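Local coordinates for protein glutathione S-transferase (Sphingobium chungbukense, PDB 6M1T) that binds glutathione and, as a beta-class glutathione S-transferase, probably transfers it to electrophilic compounds in detoxification, at residues A[13-18]-A[23-28]; A[33-38]-A[42-47]. One frame throughout, in Å; residues are numbered along the deposited sequence.

How the contacts relate
Contacts 1 and 2 follow one another along the chain, and both lie in the thioredoxin-like N-terminal domain of the glutathione S-transferase. Contact 1 (13-18 with 23-28) sets helix 12-21 against the loop that leads into strand 26-31 and the strand's first residues. Contact 2 (33-38 with 42-47) ties the short edge strand 36-37 to the loop that follows it. Their centres are about 18 Å apart. Strands 26-31 and 36-37 are neighbours in the mixed sheet, where V37 lies beside V28. Contact 1 belongs to the beta-alpha-beta framework, the side chain of H15 about 12 Å from glutathione; contact 2 carries R35, a glutathione-binding residue, and so forms part of the ligand site.

Contact 1: residues A[13-18]-A[23-28]; sequences APHIAL and AAFDAV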
ATOM      1  N   ALA A  13     -12.086  -6.037  -6.956  1.00 11.25           N
ATOM      2  CA  ALA A  13     -11.624  -6.841  -5.812  1.00 11.28           C
ATOM      3  C   ALA A  13     -12.629  -6.769  -4.660  1.00 11.47           C
ATOM      4  O   ALA A  13     -13.170  -7.817  -4.243  1.00 10.46           O
ATOM      5  CB  ALA A  13     -10.225  -6.465  -5.388  1.00 10.91           C
ATOM      6  N   PRO A  14     -12.975  -5.566  -4.151  1.00 10.16           N
ATOM      7  CA  PRO A  14     -14.001  -5.473  -3.126  1.00 10.63           C
ATOM      8  C   PRO A  14     -15.382  -5.930  -3.634  1.00 10.39           C
ATOM      9  O   PRO A  14     -16.171  -6.436  -2.808  1.00  9.45           O
ATOM     10  CB  PRO A  14     -13.952  -4.011  -2.634  1.00 11.45           C
ATOM     11  CG  PRO A  14     -13.217  -3.300  -3.715  1.00 11.09           C
ATOM     12  CD  PRO A  14     -12.270  -4.299  -4.363  1.00 10.88           C
ATOM     13  N   HIS A  15     -15.672  -5.765  -4.926  1.00 10.18           N
ATOM     14  CA  HIS A  15     -16.925  -6.320  -5.529  1.00 10.70           C
ATOM     15  C   HIS A  15     -16.986  -7.833  -5.251  1.00 10.71           C
ATOM     16  O   HIS A  15     -18.018  -8.324  -4.715  1.00 11.95           O
ATOM     17  CB  HIS A  15     -16.984  -6.000  -7.033  1.00 10.92           C
ATOM     18  CG  HIS A  15     -18.316  -6.227  -7.668  1.00 11.18           C
ATOM     19  ND1 HIS A  15     -18.571  -5.889  -8.990  1.00 13.69           N
ATOM     20  CD2 HIS A  15     -19.475  -6.681  -7.161  1.00 13.60           C
ATOM     21  CE1 HIS A  15     -19.825  -6.227  -9.292  1.00 13.51           C
ATOM     22  NE2 HIS A  15     -20.416  -6.667  -8.169  1.00 13.29           N
ATOM     23  N   ILE A  16     -15.953  -8.562  -5.628  1.00 11.31           N
ATOM     24  CA  ILE A  16     -15.878 -10.037  -5.378  1.00 12.22           C
ATOM     25  C   ILE A  16     -15.995 -10.322  -3.861  1.00 13.35           C
ATOM     26  O   ILE A  16     -16.739 -11.220  -3.473  1.00 13.08           O
ATOM     27  CB  ILE A  16     -14.608 -10.624  -5.998  1.00 13.36           C
ATOM     28  CG1 ILE A  16     -14.701 -10.588  -7.519  1.00 12.24           C
ATOM     29  CG2 ILE A  16     -14.346 -12.031  -5.457  1.00 13.67           C
ATOM     30  CD1 ILE A  16     -13.404 -10.759  -8.258  1.00 13.63           C
ATOM     31  N   ALA A  17     -15.277  -9.584  -3.020  1.00 12.88           N
ATOM     32  CA  ALA A  17     -15.224  -9.792  -1.553  1.00 13.16           C
ATOM     33  C   ALA A  17     -16.618  -9.664  -0.925  1.00 12.39           C
ATOM     34  O   ALA A  17     -16.958 -10.454  -0.030  1.00 13.37           O
ATOM     35  CB  ALA A  17     -14.214  -8.832  -0.918  1.00 13.02           C
ATOM     36  N   LEU A  18     -17.383  -8.641  -1.289  1.00 12.13           N
ATOM     37  CA  LEU A  18     -18.758  -8.465  -0.780  1.00 13.55           C
ATOM     38  C   LEU A  18     -19.629  -9.659  -1.200  1.00 13.87           C
ATOM     39  O   LEU A  18     -20.505 -10.039  -0.380  1.00 16.43           O
ATOM     40  CB  LEU A  18     -19.327  -7.138  -1.294  1.00 12.66           C
ATOM     41  CG  LEU A  18     -18.705  -5.911  -0.636  1.00 13.07           C
ATOM     42  CD1 LEU A  18     -18.976  -4.672  -1.458  1.00 13.48           C
ATOM     43  CD2 LEU A  18     -19.214  -5.740   0.776  1.00 13.51           C
ATOM     44  N   ALA A  23     -22.731  -9.694   2.084  1.00 22.31           N
ATOM     45  CA  ALA A  23     -23.147  -8.380   2.618  1.00 25.06           C
ATOM     46  C   ALA A  23     -24.205  -7.776   1.682  1.00 25.02           C
ATOM     47  O   ALA A  23     -24.158  -8.027   0.473  1.00 27.36           O
ATOM     48  CB  ALA A  23     -21.959  -7.467   2.761  1.00 29.82           C
ATOM     49  N   ALA A  24     -25.155  -7.033   2.250  1.00 25.23           N
ATOM     50  CA  ALA A  24     -26.102  -6.198   1.483  1.00 25.12           C
ATOM     51  C   ALA A  24     -25.274  -5.055   0.897  1.00 22.59           C
ATOM     52  O   ALA A  24     -24.529  -4.378   1.667  1.00 23.14           O
ATOM     53  CB  ALA A  24     -27.228  -5.696   2.377  1.00 25.15           C
ATOM     54  N   PHE A  25     -25.358  -4.832  -0.409  1.00 22.37           N
ATOM     55  CA  PHE A  25     -24.622  -3.700  -1.022  1.00 19.47           C
ATOM     56  C   PHE A  25     -25.219  -3.330  -2.377  1.00 18.20           C
ATOM     57  O   PHE A  25     -25.883  -4.143  -3.064  1.00 17.34           O
ATOM     58  CB  PHE A  25     -23.122  -4.042  -1.104  1.00 18.90           C
ATOM     59  CG  PHE A  25     -22.760  -4.983  -2.219  1.00 17.31           C
ATOM     60  CD1 PHE A  25     -22.907  -6.343  -2.066  1.00 16.95           C
ATOM     61  CD2 PHE A  25     -22.273  -4.504  -3.436  1.00 16.88           C
ATOM     62  CE1 PHE A  25     -22.588  -7.217  -3.090  1.00 16.43           C
ATOM     63  CE2 PHE A  25     -21.892  -5.387  -4.443  1.00 17.10           C
ATOM     64  CZ  PHE A  25     -22.101  -6.735  -4.297  1.00 16.73           C
ATOM     65  N   ASP A  26     -24.961  -2.085  -2.746  1.00 17.13           N
ATOM     66  CA  ASP A  26     -25.218  -1.560  -4.092  1.00 18.19           C
ATOM     67  C   ASP A  26     -23.846  -1.447  -4.750  1.00 16.00           C
ATOM     68  O   ASP A  26     -22.916  -1.008  -4.072  1.00 16.77           O
ATOM     69  CB  ASP A  26     -25.936  -0.211  -4.054  1.00 22.25           C
ATOM     70  CG  ASP A  26     -27.255  -0.257  -3.321  1.00 28.03           C
ATOM     71  OD1 ASP A  26     -27.953  -1.271  -3.473  1.00 32.05           O
ATOM     72  OD2 ASP A  26     -27.572   0.729  -2.638  1.00 35.06           O
ATOM     73  N   ALA A  27     -23.739  -1.824  -6.010  1.00 14.58           N
ATOM     74  CA  ALA A  27     -22.556  -1.555  -6.835  1.00 14.64           C
ATOM     75  C   ALA A  27     -22.915  -0.376  -7.733  1.00 15.53           C
ATOM     76  O   ALA A  27     -23.809  -0.551  -8.554  1.00 17.59           O
ATOM     77  CB  ALA A  27     -22.169  -2.769  -7.638  1.00 16.56           C
ATOM     78  N   VAL A  28     -22.235   0.761  -7.582  1.00 12.52           N
ATOM     79  CA  VAL A  28     -22.576   2.018  -8.305  1.00 13.05           C
ATOM     80  C   VAL A  28     -21.420   2.355  -9.249  1.00 13.07           C
ATOM     81  O   VAL A  28     -20.299   2.459  -8.765  1.00 11.12           O
ATOM     82  CB  VAL A  28     -22.850   3.106  -7.251  1.00 15.07           C
ATOM     83  CG1 VAL A  28     -23.094   4.458  -7.859  1.00 16.28           C
ATOM     84  CG2 VAL A  28     -24.045   2.686  -6.383  1.00 18.32           C
TER
HETATM   85  O   HOH W   1     -23.322  -9.958  -0.996  1.00 32.55           O
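L18 of helix 12-21 lies over one face of the F25 ring: its CB sits above that face, 3.9 Å from the ring centroid, a CH-pi contact. CD1 of L18 covers the same ring nearer its root, 3.8 Å from F25 CD2, so the leucine spans much of the ring. F25 has CG between its own backbone N and carbonyl carbon (chi1 77°), a turn that sends the ring back against the helix. H15 comes to the ring's edge, CD2 3.9 Å from F25 CE2; the two aromatic planes stand at 77° and meet rim to rim, neither covering the other. Were F25 replaced by an alanine, L18 CB and CD1 would probably lose the surface they rest on, and H15 CD2 its aromatic neighbour.

The other end is looser and wetter. L18 CD2 touches A23 CB at 3.8 Å, but the backbone bond from A23 N to L18 O is weak, 3.3 Å long and bent to 139°. A water reinforces this turn by donating to L18 O and to A23 O, the latter at 2.6 Å; it lies near the plane of the F25 ring, at its edge.

The imidazole is held from outside the pair, ND1 by E198 of helix 189-198 and NE2 by R19. The contact closes the second half of the beta-alpha-beta unit 2-5, 12-21, 26-31: H15 and L18 also touch L3 of strand 2-5, while P14 packs on helix 66-75 and I16 on helices 153-162 and 189-198.

Contact 2: residues A[33-38]-A[42-47]; sequences ATRKVE and DFLTVN
The F43 ring is approached obliquely by V37, whose CG2 lies 4.0 Å from F43 CD1, while the ring of F4 from strand 2-5 also meets it. The V37 and F43 side chains cross at about a right angle. With CG anti to the backbone N (chi1 -176°), F43 turns its ring inward to V30 and A54, and only the root of the side chain stays close to R35. A second flat group, the carboxylate of D42, is met from above its plane by the N-H of L44: L44 N to D42 OD1 is 3.1 Å, 61° out of that plane, and the bond makes an Asx turn.

One hydrogen bond crosses between the backbones. F43 N donates to R35 O at 2.9 Å, with an N-H...O angle of 151° and the donor tilted from the carbonyl plane. It accompanies the single bridge between K36 and D42. Beside it the aliphatic part of R35 lies against L44, CG to CD2 3.6 Å, the two chains crossing obliquely. K36, bent at chi2, lays CD against D42 CA at 3.9 Å, and a second bend at chi4 brings NZ to T34 O, a 2.9 Å bond within its own segment.

R35 and K36 together face D31 in a G1 beta bulge. K36 NZ and D42 OD1 stand 5.2 Å apart, so their opposite charges may attract weakly without a salt bridge. The chemistry thus divides R35 in two: its carbonyl and aliphatic stem are engaged by 42-47, while its guanidinium leads away and NH2 makes a weak hydrogen bond to glutathione, so this loop probably helps position a ligand-binding arginine.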
ATOM      1  N   ALA A  33     -13.562   9.405 -16.255  1.00 25.68           N
ATOM      2  CA  ALA A  33     -13.115  10.493 -17.149  1.00 25.53           C
ATOM      3  C   ALA A  33     -13.754  11.785 -16.677  1.00 27.26           C
ATOM      4  O   ALA A  33     -13.033  12.757 -16.629  1.00 35.34           O
ATOM      5  CB  ALA A  33     -13.425  10.143 -18.589  1.00 27.07           C
ATOM      6  N   THR A  34     -15.038  11.768 -16.272  1.00 25.19           N
ATOM      7  CA  THR A  34     -15.821  12.931 -15.789  1.00 24.77           C
ATOM      8  C   THR A  34     -15.922  12.954 -14.272  1.00 22.18           C
ATOM      9  O   THR A  34     -16.423  13.934 -13.755  1.00 23.89           O
ATOM     10  CB  THR A  34     -17.231  12.935 -16.395  1.00 28.90           C
ATOM     11  OG1 THR A  34     -17.984  11.860 -15.822  1.00 24.23           O
ATOM     12  CG2 THR A  34     -17.194  12.783 -17.896  1.00 28.35           C
ATOM     13  N   ARG A  35     -15.489  11.892 -13.567  1.00 23.68           N
ATOM     14  CA  ARG A  35     -15.690  11.752 -12.107  1.00 23.19           C
ATOM     15  C   ARG A  35     -17.169  11.938 -11.756  1.00 21.26           C
ATOM     16  O   ARG A  35     -17.461  12.582 -10.717  1.00 19.45           O
ATOM     17  CB  ARG A  35     -14.856  12.749 -11.286  1.00 26.61           C
ATOM     18  CG  ARG A  35     -13.420  12.301 -11.035  1.00 31.11           C
ATOM     19  CD  ARG A  35     -12.567  12.332 -12.273  1.00 32.77           C
ATOM     20  NE  ARG A  35     -11.158  11.991 -12.121  1.00 35.11           N
ATOM     21  CZ  ARG A  35     -10.131  12.790 -12.430  1.00 41.12           C
ATOM     22  NH1 ARG A  35     -10.319  14.038 -12.836  1.00 37.06           N
ATOM     23  NH2 ARG A  35      -8.896  12.339 -12.305  1.00 43.92           N
ATOM     24  N   LYS A  36     -18.086  11.379 -12.547  1.00 18.87           N
ATOM     25  CA  LYS A  36     -19.512  11.483 -12.174  1.00 21.49           C
ATOM     26  C   LYS A  36     -20.034  10.062 -11.941  1.00 19.60           C
ATOM     27  O   LYS A  36     -19.651   9.170 -12.685  1.00 16.67           O
ATOM     28  CB  LYS A  36     -20.358  12.165 -13.253  1.00 25.39           C
ATOM     29  CG  LYS A  36     -20.088  13.653 -13.531  1.00 29.52           C
ATOM     30  CD  LYS A  36     -19.917  14.583 -12.347  1.00 31.97           C
ATOM     31  CE  LYS A  36     -19.553  16.000 -12.790  1.00 34.33           C
ATOM     32  NZ  LYS A  36     -18.371  16.044 -13.707  1.00 37.82           N
ATOM     33  N   VAL A  37     -20.893   9.911 -10.956  1.00 21.14           N
ATOM     34  CA  VAL A  37     -21.551   8.623 -10.629  1.00 22.98           C
ATOM     35  C   VAL A  37     -22.636   8.431 -11.688  1.00 28.23           C
ATOM     36  O   VAL A  37     -23.016   9.447 -12.320  1.00 30.48           O
ATOM     37  CB  VAL A  37     -22.066   8.661  -9.184  1.00 22.28           C
ATOM     38  CG1 VAL A  37     -22.687   7.353  -8.782  1.00 22.10           C
ATOM     39  CG2 VAL A  37     -20.946   9.031  -8.235  1.00 21.65           C
ATOM     40  N   GLU A  38     -23.041   7.189 -11.957  1.00 29.77           N
ATOM     41  CA  GLU A  38     -24.070   6.876 -12.989  1.00 29.18           C
ATOM     42  C   GLU A  38     -25.395   7.572 -12.635  1.00 32.07           C
ATOM     43  O   GLU A  38     -26.232   7.713 -13.528  1.00 32.30           O
ATOM     44  CB  GLU A  38     -24.264   5.367 -13.144  1.00 30.69           C
ATOM     45  CG  GLU A  38     -24.725   4.625 -11.896  1.00 29.06           C
ATOM     46  CD  GLU A  38     -24.825   3.139 -12.234  1.00 32.41           C
ATOM     47  OE1 GLU A  38     -25.321   2.834 -13.342  1.00 37.26           O
ATOM     48  OE2 GLU A  38     -24.265   2.309 -11.511  1.00 23.51           O
ATOM     49  N   ASP A  42     -21.656  14.156  -8.239  1.00 31.66           N
ATOM     50  CA  ASP A  42     -20.201  14.420  -8.414  1.00 29.88           C
ATOM     51  C   ASP A  42     -19.457  13.417  -7.524  1.00 23.23           C
ATOM     52  O   ASP A  42     -19.624  13.469  -6.287  1.00 24.39           O
ATOM     53  CB  ASP A  42     -19.849  15.871  -8.069  1.00 31.51           C
ATOM     54  CG  ASP A  42     -18.369  16.230  -8.153  1.00 34.45           C
ATOM     55  OD1 ASP A  42     -17.555  15.391  -8.610  1.00 27.51           O
ATOM     56  OD2 ASP A  42     -18.030  17.371  -7.748  1.00 34.15           O
ATOM     57  N   PHE A  43     -18.698  12.512  -8.117  1.00 22.55           N
ATOM     58  CA  PHE A  43     -17.996  11.443  -7.358  1.00 18.76           C
ATOM     59  C   PHE A  43     -16.957  12.056  -6.410  1.00 18.18           C
ATOM     60  O   PHE A  43     -16.627  11.392  -5.423  1.00 17.03           O
ATOM     61  CB  PHE A  43     -17.254  10.490  -8.292  1.00 16.17           C
ATOM     62  CG  PHE A  43     -16.596   9.339  -7.576  1.00 13.80           C
ATOM     63  CD1 PHE A  43     -17.306   8.588  -6.653  1.00 14.22           C
ATOM     64  CD2 PHE A  43     -15.270   9.002  -7.841  1.00 12.70           C
ATOM     65  CE1 PHE A  43     -16.717   7.489  -6.040  1.00 13.94           C
ATOM     66  CE2 PHE A  43     -14.659   7.948  -7.175  1.00 12.09           C
ATOM     67  CZ  PHE A  43     -15.399   7.185  -6.290  1.00 12.74           C
ATOM     68  N   LEU A  44     -16.427  13.257  -6.705  1.00 20.21           N
ATOM     69  CA  LEU A  44     -15.383  13.911  -5.849  1.00 22.16           C
ATOM     70  C   LEU A  44     -15.956  14.241  -4.474  1.00 22.57           C
ATOM     71  O   LEU A  44     -15.151  14.408  -3.559  1.00 24.31           O
ATOM     72  CB  LEU A  44     -14.820  15.183  -6.498  1.00 23.20           C
ATOM     73  CG  LEU A  44     -14.148  15.014  -7.860  1.00 25.66           C
ATOM     74  CD1 LEU A  44     -13.534  16.317  -8.342  1.00 24.18           C
ATOM     75  CD2 LEU A  44     -13.096  13.906  -7.834  1.00 26.48           C
ATOM     76  N   THR A  45     -17.284  14.314  -4.339  1.00 23.81           N
ATOM     77  CA  THR A  45     -17.997  14.421  -3.041  1.00 27.78           C
ATOM     78  C   THR A  45     -17.797  13.168  -2.191  1.00 27.58           C
ATOM     79  O   THR A  45     -17.860  13.301  -0.978  1.00 25.30           O
ATOM     80  CB  THR A  45     -19.510  14.603  -3.228  1.00 31.65           C
ATOM     81  OG1 THR A  45     -19.604  15.780  -4.028  1.00 37.79           O
ATOM     82  CG2 THR A  45     -20.248  14.723  -1.915  1.00 33.50           C
ATOM     83  N   VAL A  46     -17.591  12.000  -2.815  1.00 26.61           N
ATOM     84  CA  VAL A  46     -17.490  10.685  -2.130  1.00 23.86           C
ATOM     85  C   VAL A  46     -16.013  10.392  -1.905  1.00 22.97           C
ATOM     86  O   VAL A  46     -15.641  10.068  -0.767  1.00 20.21           O
ATOM     87  CB  VAL A  46     -18.200   9.606  -2.971  1.00 25.30           C
ATOM     88  CG1 VAL A  46     -18.082   8.216  -2.356  1.00 26.03           C
ATOM     89  CG2 VAL A  46     -19.663   9.967  -3.209  1.00 26.16           C
ATOM     90  N   ASN A  47     -15.208  10.508  -2.971  1.00 20.58           N
ATOM     91  CA  ASN A  47     -13.737  10.323  -2.933  1.00 21.52           C
ATOM     92  C   ASN A  47     -13.073  11.509  -3.614  1.00 19.77           C
ATOM     93  O   ASN A  47     -13.047  11.589  -4.829  1.00 17.42           O
ATOM     94  CB  ASN A  47     -13.270   9.017  -3.582  1.00 19.22           C
ATOM     95  CG  ASN A  47     -11.795   8.797  -3.344  1.00 20.66           C
ATOM     96  OD1 ASN A  47     -11.172   9.530  -2.561  1.00 19.70           O
ATOM     97  ND2 ASN A  47     -11.220   7.817  -4.013  1.00 17.25           N
TER